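Local coordinates for coat protein (Tobacco streak virus, PDB 4Y6X), which self-assembles into the viral capsid and binds RNA, probably including the 3' end of the viral RNA to promote translation initiation, at the interface of chains A and B. Residues are numbered along the deposited sequence; one frame, centred on the assembly and turned at random. Chains: chain A/B, Coat protein.

The interface of chains A and B. Residues chain A 156-159, 162; chain B 19, 27, 68, 146.
A:Pro157 pushes its ring into a corner formed by two nearly perpendicular indoles, B:Trp27 and B:Trp146, where the C-terminal arm of one ilarvirus coat protein (here without its N-terminal region) lies across the jelly-roll beta-barrel of its partner in the domain-swapped dimer. The pyrrolidine meets B:Trp27 steeply, by its CD-CG edge. CD sits over the five-membered ring, 3.5 Å from the centroid, while CG reaches over the six-membered ring; both are CH-pi contacts. On B:Trp146 the proline lies almost flat: CA stands 3.7 Å from the centroid of the six-membered ring, shifted toward the rim, with CB over the five-membered ring. CG, in the corner, touches both indoles, 3.9 Å from B:Trp146 CD2. Chi1 of -74° and chi2 of 90° in B:Trp146 together turn its face to the arm.

B:Trp27 is held in its turn from within chain B. Its NE1 donates to the backbone O of B:Leu19, 2.9 Å away, in a fairly straight bond (163° at H). That oxygen lies close to the indole plane, so the bond should resist rotation of the ring while its face stays against the proline. The same bond ties the segment carrying B:Leu19 to strand 25-30.

B:Leu19 splits its methyls over the arm. CD1 packs against the carbonyl O of A:Pro158 at 3.5 Å, whereas CD2 meets A:Leu162 CD1 at 3.6 Å, the two leucines lying antiparallel, side by side. A:Leu162, in 3-10 helix 159-162, turns CD2 toward B:Leu68 CG. From strand 63-73, B:Leu68 also brings its CD2 to within 3.9 Å of A:Pro157 CG, adding an aliphatic floor beside the indoles.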
# COMPACT_ATOMS: atom_id res chain seq x y z
N MET A 156 -13.35 5.92 6.44
CA MET A 156 -14.30 6.81 5.79
C MET A 156 -13.48 7.88 5.14
O MET A 156 -12.56 8.36 5.78
CB MET A 156 -15.25 7.44 6.83
CG MET A 156 -16.69 7.72 6.35
SD MET A 156 -17.85 6.35 6.02
CE MET A 156 -19.41 7.25 5.97
N PRO A 157 -13.85 8.34 3.91
CA PRO A 157 -13.10 9.49 3.37
C PRO A 157 -13.29 10.76 4.22
O PRO A 157 -14.30 10.89 4.89
CB PRO A 157 -13.68 9.69 1.95
CG PRO A 157 -14.49 8.44 1.66
CD PRO A 157 -14.95 7.95 3.02
N PRO A 158 -12.35 11.70 4.18
CA PRO A 158 -12.56 12.92 4.97
C PRO A 158 -13.82 13.62 4.50
O PRO A 158 -14.23 13.50 3.33
CB PRO A 158 -11.34 13.79 4.66
CG PRO A 158 -10.40 12.98 3.82
CD PRO A 158 -11.02 11.64 3.51
N GLU A 159 -14.44 14.33 5.41
CA GLU A 159 -15.69 15.03 5.16
C GLU A 159 -15.58 16.03 3.98
O GLU A 159 -16.52 16.20 3.22
CB GLU A 159 -16.10 15.79 6.44
N LEU A 162 -15.45 15.54 -1.09
CA LEU A 162 -16.25 15.78 -2.28
C LEU A 162 -16.68 17.24 -2.45
O LEU A 162 -17.65 17.51 -3.12
CB LEU A 162 -17.47 14.83 -2.36
CG LEU A 162 -17.15 13.37 -2.59
CD1 LEU A 162 -18.41 12.51 -2.43
CD2 LEU A 162 -16.49 13.12 -3.96
N LEU B 19 -21.05 10.14 1.39
CA LEU B 19 -19.95 9.24 1.80
C LEU B 19 -20.38 8.03 2.62
O LEU B 19 -19.54 7.18 2.96
CB LEU B 19 -18.87 9.96 2.58
CG LEU B 19 -18.21 11.15 1.89
CD1 LEU B 19 -17.24 11.79 2.87
CD2 LEU B 19 -17.51 10.74 0.62
N TRP B 27 -15.15 1.19 2.51
CA TRP B 27 -14.17 2.05 1.89
C TRP B 27 -12.81 1.48 2.09
O TRP B 27 -12.49 1.04 3.20
CB TRP B 27 -14.19 3.45 2.50
CG TRP B 27 -15.39 4.29 2.13
CD1 TRP B 27 -16.41 4.67 2.94
CD2 TRP B 27 -15.67 4.82 0.84
NE1 TRP B 27 -17.30 5.46 2.23
CE2 TRP B 27 -16.88 5.53 0.93
CE3 TRP B 27 -14.98 4.82 -0.38
CZ2 TRP B 27 -17.43 6.18 -0.13
CZ3 TRP B 27 -15.53 5.43 -1.44
CH2 TRP B 27 -16.73 6.14 -1.32
N LEU B 68 -13.65 7.42 -5.81
CA LEU B 68 -13.56 8.83 -5.51
C LEU B 68 -12.19 9.33 -5.77
O LEU B 68 -11.19 8.71 -5.30
CB LEU B 68 -13.83 9.12 -4.06
CG LEU B 68 -15.29 9.26 -3.57
CD1 LEU B 68 -16.27 8.34 -4.21
CD2 LEU B 68 -15.37 9.20 -2.05
N TRP B 146 -10.06 6.66 -3.09
CA TRP B 146 -11.01 5.97 -2.20
C TRP B 146 -11.90 5.10 -3.08
O TRP B 146 -12.39 5.59 -4.06
CB TRP B 146 -11.87 6.96 -1.43
CG TRP B 146 -11.13 7.61 -0.41
CD1 TRP B 146 -10.43 8.76 -0.53
CD2 TRP B 146 -10.92 7.15 0.92
NE1 TRP B 146 -9.80 9.05 0.66
CE2 TRP B 146 -10.11 8.10 1.57
CE3 TRP B 146 -11.39 6.07 1.65
CZ2 TRP B 146 -9.69 7.97 2.91
CZ3 TRP B 146 -10.98 5.93 2.99
CH2 TRP B 146 -10.16 6.89 3.60